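Local coordinates for protein nitrite transporter NirC (PDB 4FC4) that forms a pentameric channel of the formate/nitrite transporter family that carries nitrite into and out of the cell across the cytoplasmic membrane, at residues L79-T84 / L159-V164; M85-G90 / G94-G99; A167-I172 / L243-A248. One frame throughout, in Å; residues are numbered along the deposited sequence.

Contact 1 of 3, residues L79-T84 / L159-V164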
# COMPACT_ATOMS: atom_id res chain seq x y z
N LEU B 79 12.71 -16.55 -17.51
CA LEU B 79 13.50 -15.34 -17.56
C LEU B 79 14.95 -15.74 -17.44
O LEU B 79 15.35 -16.41 -16.50
CB LEU B 79 13.12 -14.40 -16.38
CG LEU B 79 13.74 -12.98 -16.39
CD1 LEU B 79 13.48 -12.27 -17.72
CD2 LEU B 79 13.28 -12.10 -15.17
N PHE B 80 15.75 -15.33 -18.41
CA PHE B 80 17.12 -15.77 -18.45
C PHE B 80 17.84 -15.38 -17.15
O PHE B 80 18.63 -16.19 -16.63
CB PHE B 80 17.86 -15.24 -19.69
CG PHE B 80 19.35 -15.10 -19.49
CD1 PHE B 80 19.88 -13.93 -18.92
CD2 PHE B 80 20.21 -16.16 -19.82
CE1 PHE B 80 21.26 -13.82 -18.71
CE2 PHE B 80 21.59 -16.05 -19.60
CZ PHE B 80 22.11 -14.89 -19.05
N THR B 81 17.57 -14.18 -16.62
CA THR B 81 18.37 -13.69 -15.48
C THR B 81 18.11 -14.52 -14.24
O THR B 81 18.98 -14.69 -13.41
CB THR B 81 18.18 -12.18 -15.20
OG1 THR B 81 16.78 -11.91 -15.09
CG2 THR B 81 18.77 -11.35 -16.38
N GLY B 82 16.90 -15.08 -14.13
CA GLY B 82 16.54 -15.94 -12.99
C GLY B 82 17.12 -17.33 -13.22
O GLY B 82 17.56 -17.99 -12.28
N HIS B 83 17.12 -17.77 -14.48
CA HIS B 83 17.76 -19.01 -14.85
C HIS B 83 19.20 -19.07 -14.39
O HIS B 83 19.69 -20.16 -13.98
CB HIS B 83 17.60 -19.31 -16.35
CG HIS B 83 16.23 -19.81 -16.74
ND1 HIS B 83 16.00 -20.46 -17.88
CD2 HIS B 83 14.99 -19.72 -16.07
CE1 HIS B 83 14.69 -20.81 -17.97
NE2 HIS B 83 14.06 -20.36 -16.86
N THR B 84 19.91 -17.93 -14.41
CA THR B 84 21.33 -17.96 -13.98
C THR B 84 21.48 -18.53 -12.55
O THR B 84 22.42 -19.37 -12.30
CB THR B 84 22.08 -16.62 -14.07
OG1 THR B 84 21.53 -15.71 -13.14
CG2 THR B 84 22.07 -16.04 -15.46
N LEU B 159 25.22 -5.72 -10.31
CA LEU B 159 24.41 -5.17 -9.23
C LEU B 159 22.86 -5.33 -9.47
O LEU B 159 22.08 -5.61 -8.56
CB LEU B 159 24.79 -3.73 -9.01
CG LEU B 159 26.07 -3.46 -8.21
CD1 LEU B 159 26.54 -2.05 -8.53
CD2 LEU B 159 25.93 -3.65 -6.70
N CYS B 160 22.44 -5.16 -10.72
CA CYS B 160 21.08 -5.38 -11.08
C CYS B 160 20.57 -6.80 -10.69
O CYS B 160 19.57 -6.92 -9.98
CB CYS B 160 20.89 -5.14 -12.58
SG CYS B 160 19.26 -5.71 -13.10
N ASN B 161 21.26 -7.84 -11.14
CA ASN B 161 20.76 -9.19 -11.04
C ASN B 161 20.84 -9.76 -9.65
O ASN B 161 20.11 -10.68 -9.28
CB ASN B 161 21.42 -10.15 -12.05
CG ASN B 161 20.48 -11.28 -12.44
OD1 ASN B 161 19.31 -11.05 -12.43
ND2 ASN B 161 21.00 -12.52 -12.74
N TRP B 162 21.75 -9.21 -8.87
CA TRP B 162 21.72 -9.41 -7.43
C TRP B 162 20.33 -9.09 -6.98
O TRP B 162 19.67 -9.92 -6.34
CB TRP B 162 22.73 -8.49 -6.74
CG TRP B 162 23.27 -9.13 -5.47
CD1 TRP B 162 22.77 -10.25 -4.82
CD2 TRP B 162 24.39 -8.69 -4.66
NE1 TRP B 162 23.49 -10.55 -3.71
CE2 TRP B 162 24.48 -9.64 -3.54
CE3 TRP B 162 25.33 -7.67 -4.75
CZ2 TRP B 162 25.51 -9.56 -2.56
CZ3 TRP B 162 26.34 -7.58 -3.76
CH2 TRP B 162 26.41 -8.49 -2.69
N LEU B 163 19.84 -7.89 -7.34
CA LEU B 163 18.61 -7.38 -6.81
C LEU B 163 17.42 -8.18 -7.40
O LEU B 163 16.51 -8.55 -6.68
CB LEU B 163 18.45 -5.85 -7.04
CG LEU B 163 19.12 -5.06 -5.92
CD1 LEU B 163 19.35 -3.58 -6.26
CD2 LEU B 163 18.30 -5.21 -4.61
N VAL B 164 17.44 -8.43 -8.70
CA VAL B 164 16.35 -9.17 -9.33
C VAL B 164 16.28 -10.65 -8.83
O VAL B 164 15.18 -11.14 -8.48
CB VAL B 164 16.43 -9.07 -10.88
CG1 VAL B 164 15.26 -9.84 -11.52
CG2 VAL B 164 16.46 -7.61 -11.27

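Contact 2 of 3, residues M85-G90 / G94-G99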
# COMPACT_ATOMS: atom_id res chain seq x y z
N MET B 85 20.60 -18.05 -11.63
CA MET B 85 20.50 -18.59 -10.25
C MET B 85 19.95 -20.02 -10.16
O MET B 85 20.58 -20.87 -9.51
CB MET B 85 19.68 -17.69 -9.32
CG MET B 85 19.57 -18.15 -7.86
SD MET B 85 18.59 -16.91 -6.93
CE MET B 85 16.92 -17.29 -7.43
N PHE B 86 18.82 -20.29 -10.82
CA PHE B 86 18.11 -21.55 -10.63
C PHE B 86 19.01 -22.71 -11.05
O PHE B 86 19.20 -23.73 -10.32
CB PHE B 86 16.79 -21.58 -11.46
CG PHE B 86 15.65 -20.73 -10.89
CD1 PHE B 86 15.19 -20.91 -9.58
CD2 PHE B 86 15.02 -19.76 -11.69
CE1 PHE B 86 14.12 -20.12 -9.08
CE2 PHE B 86 13.97 -18.98 -11.20
CZ PHE B 86 13.53 -19.15 -9.89
N LEU B 87 19.56 -22.54 -12.26
CA LEU B 87 20.38 -23.56 -12.87
C LEU B 87 21.66 -23.79 -12.08
O LEU B 87 22.12 -24.92 -12.00
CB LEU B 87 20.65 -23.23 -14.33
CG LEU B 87 19.38 -23.06 -15.18
CD1 LEU B 87 19.78 -22.87 -16.63
CD2 LEU B 87 18.47 -24.28 -15.10
N THR B 88 22.18 -22.76 -11.44
CA THR B 88 23.40 -22.88 -10.66
C THR B 88 23.13 -23.83 -9.49
O THR B 88 23.86 -24.85 -9.31
CB THR B 88 23.89 -21.49 -10.16
OG1 THR B 88 24.46 -20.79 -11.27
CG2 THR B 88 24.92 -21.63 -9.04
N LEU B 89 22.08 -23.50 -8.73
CA LEU B 89 21.62 -24.30 -7.61
C LEU B 89 21.28 -25.70 -8.08
O LEU B 89 21.54 -26.66 -7.36
CB LEU B 89 20.42 -23.63 -6.89
CG LEU B 89 20.87 -22.35 -6.15
CD1 LEU B 89 19.73 -21.56 -5.53
CD2 LEU B 89 21.86 -22.72 -5.05
N GLY B 90 20.70 -25.83 -9.27
CA GLY B 90 20.44 -27.17 -9.86
C GLY B 90 21.70 -28.00 -10.09
O GLY B 90 21.76 -29.19 -9.70
N GLY B 94 22.77 -31.32 -7.81
CA GLY B 94 22.86 -32.56 -8.59
C GLY B 94 21.60 -32.86 -9.39
O GLY B 94 21.51 -33.90 -9.97
N THR B 95 20.62 -31.94 -9.44
CA THR B 95 19.39 -32.22 -10.22
C THR B 95 19.53 -32.05 -11.76
O THR B 95 18.74 -32.61 -12.53
CB THR B 95 18.18 -31.42 -9.73
OG1 THR B 95 18.42 -30.04 -9.98
CG2 THR B 95 17.90 -31.66 -8.23
N ILE B 96 20.52 -31.28 -12.18
CA ILE B 96 20.87 -31.15 -13.59
C ILE B 96 22.40 -31.14 -13.69
O ILE B 96 23.07 -30.94 -12.67
CB ILE B 96 20.29 -29.85 -14.18
CG1 ILE B 96 20.85 -28.63 -13.44
CG2 ILE B 96 18.75 -29.86 -14.11
CD1 ILE B 96 20.73 -27.35 -14.22
N SER B 97 22.96 -31.36 -14.89
CA SER B 97 24.42 -31.28 -15.12
C SER B 97 24.88 -29.87 -15.51
O SER B 97 24.06 -29.05 -15.95
CB SER B 97 24.84 -32.26 -16.21
OG SER B 97 24.41 -31.77 -17.46
N HIS B 98 26.19 -29.60 -15.33
CA HIS B 98 26.88 -28.41 -15.86
C HIS B 98 26.46 -28.22 -17.29
O HIS B 98 26.13 -27.09 -17.72
CB HIS B 98 28.43 -28.58 -15.83
CG HIS B 98 29.10 -28.26 -14.49
ND1 HIS B 98 29.69 -29.21 -13.72
CD2 HIS B 98 29.30 -27.03 -13.82
CE1 HIS B 98 30.23 -28.63 -12.62
NE2 HIS B 98 29.98 -27.29 -12.68
N GLY B 99 26.49 -29.31 -18.05
CA GLY B 99 26.19 -29.31 -19.49
C GLY B 99 24.79 -28.78 -19.76
O GLY B 99 24.58 -28.00 -20.68

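Contact 3 of 3, residues A167-I172 / L243-A248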
# COMPACT_ATOMS: atom_id res chain seq x y z
N ALA B 167 14.80 -10.66 -5.49
CA ALA B 167 13.36 -10.59 -5.55
C ALA B 167 12.82 -12.01 -5.79
O ALA B 167 11.88 -12.45 -5.14
CB ALA B 167 12.93 -9.64 -6.65
N ILE B 168 13.46 -12.75 -6.68
CA ILE B 168 12.98 -14.10 -6.98
C ILE B 168 13.07 -15.02 -5.78
O ILE B 168 12.11 -15.74 -5.44
CB ILE B 168 13.75 -14.68 -8.16
CG1 ILE B 168 13.41 -13.86 -9.43
CG2 ILE B 168 13.42 -16.13 -8.26
CD1 ILE B 168 14.33 -14.12 -10.58
N TRP B 169 14.22 -14.93 -5.11
CA TRP B 169 14.53 -15.60 -3.86
C TRP B 169 13.51 -15.30 -2.79
O TRP B 169 12.90 -16.23 -2.22
CB TRP B 169 15.90 -15.12 -3.41
CG TRP B 169 16.47 -15.81 -2.19
CD1 TRP B 169 16.55 -15.31 -0.90
CD2 TRP B 169 17.09 -17.14 -2.14
NE1 TRP B 169 17.14 -16.23 -0.06
CE2 TRP B 169 17.48 -17.35 -0.74
CE3 TRP B 169 17.32 -18.16 -3.07
CZ2 TRP B 169 18.09 -18.52 -0.31
CZ3 TRP B 169 17.93 -19.33 -2.63
CH2 TRP B 169 18.31 -19.52 -1.29
N MET B 170 13.34 -14.01 -2.48
CA MET B 170 12.39 -13.61 -1.43
C MET B 170 10.96 -14.03 -1.74
O MET B 170 10.20 -14.39 -0.86
CB MET B 170 12.47 -12.12 -1.15
CG MET B 170 13.77 -11.63 -0.54
SD MET B 170 13.62 -9.86 -0.23
CE MET B 170 12.81 -9.90 1.33
N ALA B 171 10.59 -13.94 -3.02
CA ALA B 171 9.27 -14.43 -3.49
C ALA B 171 9.11 -15.91 -3.22
O ALA B 171 8.07 -16.34 -2.72
CB ALA B 171 9.07 -14.11 -4.96
N ILE B 172 10.16 -16.71 -3.48
CA ILE B 172 10.07 -18.14 -3.18
C ILE B 172 9.84 -18.42 -1.70
O ILE B 172 9.14 -19.37 -1.36
CB ILE B 172 11.26 -18.93 -3.71
CG1 ILE B 172 11.14 -19.06 -5.22
CG2 ILE B 172 11.30 -20.33 -3.11
CD1 ILE B 172 12.40 -19.56 -5.87
N LEU B 243 25.85 -19.42 -5.68
CA LEU B 243 26.95 -19.97 -4.91
C LEU B 243 26.95 -19.36 -3.52
O LEU B 243 27.22 -20.05 -2.56
CB LEU B 243 28.27 -19.74 -5.64
CG LEU B 243 28.94 -20.94 -6.27
CD1 LEU B 243 27.96 -21.83 -7.00
CD2 LEU B 243 30.10 -20.50 -7.17
N GLY B 244 26.60 -18.08 -3.42
CA GLY B 244 26.41 -17.43 -2.10
C GLY B 244 25.55 -18.23 -1.14
O GLY B 244 25.99 -18.61 -0.05
N TYR B 245 24.33 -18.53 -1.55
CA TYR B 245 23.41 -19.23 -0.64
C TYR B 245 23.74 -20.71 -0.44
O TYR B 245 23.56 -21.25 0.66
CB TYR B 245 21.95 -18.99 -0.99
CG TYR B 245 21.45 -17.67 -0.40
CD1 TYR B 245 21.23 -17.56 0.97
CD2 TYR B 245 21.15 -16.56 -1.21
CE1 TYR B 245 20.75 -16.39 1.55
CE2 TYR B 245 20.64 -15.37 -0.64
CZ TYR B 245 20.47 -15.30 0.76
OH TYR B 245 20.03 -14.19 1.40
N TRP B 246 24.29 -21.32 -1.48
CA TRP B 246 24.86 -22.66 -1.35
C TRP B 246 25.87 -22.75 -0.23
O TRP B 246 25.74 -23.59 0.63
CB TRP B 246 25.44 -23.16 -2.66
CG TRP B 246 25.90 -24.59 -2.54
CD1 TRP B 246 27.20 -25.06 -2.30
CD2 TRP B 246 25.06 -25.80 -2.59
NE1 TRP B 246 27.21 -26.42 -2.22
CE2 TRP B 246 25.96 -26.93 -2.38
CE3 TRP B 246 23.70 -26.05 -2.78
CZ2 TRP B 246 25.50 -28.26 -2.38
CZ3 TRP B 246 23.24 -27.39 -2.77
CH2 TRP B 246 24.13 -28.47 -2.59
N TYR B 247 26.86 -21.86 -0.17
CA TYR B 247 27.85 -21.94 0.93
C TYR B 247 27.39 -21.35 2.27
O TYR B 247 28.14 -21.42 3.23
CB TYR B 247 29.19 -21.35 0.50
CG TYR B 247 29.81 -22.19 -0.56
CD1 TYR B 247 30.39 -23.45 -0.25
CD2 TYR B 247 29.79 -21.78 -1.90
CE1 TYR B 247 30.95 -24.25 -1.23
CE2 TYR B 247 30.36 -22.58 -2.89
CZ TYR B 247 30.94 -23.81 -2.54
OH TYR B 247 31.46 -24.60 -3.52
N ALA B 248 26.18 -20.79 2.32
CA ALA B 248 25.59 -20.18 3.54
C ALA B 248 24.77 -21.17 4.39
O ALA B 248 24.46 -20.89 5.56
CB ALA B 248 24.74 -18.94 3.18

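Contact 1 of 3, residues L79-T84 / L159-V164
Asn161 sends its amide nitrogen ND2 straight at the backbone oxygen of Thr81, 3.0 Å from ND2 to O with an N-H...O angle of 175°. The same ND2 is hydrogen-bonded to Asn233 O of helix 219-248, so the amide nitrogen bridges two helices and its rotation is fixed. Thr81 O lies in the plane of the Asn161 amide, whereas the nitrogen stands to one face of the Thr81 peptide plane. From the other face of that plane comes the hydroxyl of Thr84, whose OG1 donates to Thr81 O at 2.8 Å. Two donors therefore hold this buried carbonyl. The amide oxygen of Asn161 faces the side chain of Thr81, OD1 resting 3.2 Å from CB, and Val164 adds a looser touch, its CG1 4.4 Å from Thr81 OG1. Swung roughly opposite the backbone N (chi1 -151°), CG carries the Asn161 amide across the gap between two helix segments whose axes approach to 10.0 Å and run almost perpendicular, at 82°. Leu79 and Thr81 lie where helix 80-93 starts after its break from helix 67-75, one of the interrupted transmembrane helices of the aquaporin-like FNT fold. Its counterpart is the break between helices 177-192 and 198-209, and Thr81 OG1 hydrogen-bonds there to His197 NE2; in FNT channels such a threonine-histidine pair lies near the middle of the pore. Asn112 OD1 takes the N-H of Phe80 in the first turn of helix 80-93, and on the far flank Trp162 packs on Ala36 of the second subunit.

Contact 2 of 3, residues M85-G90 / G94-G99
A Schellman motif closes helix 80-93, and the carbonyl of Gly90, in the last full turn, takes its 6→1 bond, from Thr95 N. Gly94, the first residue to leave the helix, takes a positive phi of 89° and swings the chain round so that successive N-H groups face back to that oxygen. Gly94 N and Thr95 N each lie 3.0 Å from Gly90 O, but both bonds are bent and weak. A third, from Ile96 N to Gly90 O, is straighter yet long at 3.5 Å, and also weak. Over this cluster folds the side chain of Ile96. Its CG1 sits between the backbone N and the carbonyl carbon (chi1 61°), which lays it against the bare backbone of glycine, with CG1 3.5 Å from Gly90 C. From there CD1 reaches back one turn, 3.6 Å from Leu87 O and 3.9 Å from Leu87 CD2, the two side chains crossing at about a right angle. Thr95 leans over Gly90 as well, OG1 3.5 Å from Gly90 CA, while its hydroxyl is hydrogen-bonded to Ala10 O of helix 3-22. Ser97 is the N-cap of the next helix, its OG taking the N-H of Gln100, and Leu87 packs on Met101, Ile104 and Leu105 of that helix. A glycine-made C-cap, a short link in which Ile96 is turned inward and a serine N-cap make up the tight turn of an antiparallel helical hairpin.

Contact 3 of 3, residues A167-I172 / L243-A248
The hydroxyl of Tyr245 is gripped from another chain: OH is hydrogen-bonded to both Gly76 O and Tyr37 OH of the second subunit, and the ring behind it lies against Trp169. Trp169 is tied to the same place, its NE1 hydrogen-bonded to Ala75 O of the second subunit. Between these anchors the six-membered ring of the indole and the phenol ring form an offset stack, centroids 4.2 Å apart and planes inclined by 18°. Trp169 CZ2 stands over the rim of the phenol on its CB side, 3.5 Å from Tyr245 CG, and CH2 runs on past the ring to meet Tyr245 CB at 3.7 Å. At the other end the pyrrole nitrogen NE1 lies 3.6 Å from Tyr245 CZ, bringing the two polar groups close together where they face the neighbour. Both residues belong to the membrane-spanning bundle of the FNT protomer, and the stack sits at the pentamer's subunit interface, against the end of helix 67-75 and the following break in the second subunit. Between segments 167-172 and 243-248 these two side chains make the whole contact, the nearest CA atoms, those of Trp169 and Tyr245, being 10.1 Å apart. Trp169 spans its share of the gap with CG anti to the backbone N (chi1 -174°). Helix 3-22 covers the indole through Thr5 and Ile6, and Phe2 meets the Tyr245 ring edge-to-face.

Helix 80-93 opens in contact 1 and closes in contact 2, whose centre is about 15 Å away; along the chain, contact 2 is nested inside the loop that contact 1 closes. Contact 3 follows in series, about 11 Å between centres from contact 1 and 14 Å from contact 2, and shares helix 150-172 with contact 1. Ile168 of that helix joins all three, its CD1 touching Gly82 CA at 3.7 Å and its CG2 touching Phe86 CZ at 3.4 Å. Thus one half of a broken membrane helix is held near the chain's centre, and the chain reverses at its far end, while contact 3 fastens the neighbouring helices to the second subunit of the pentamer.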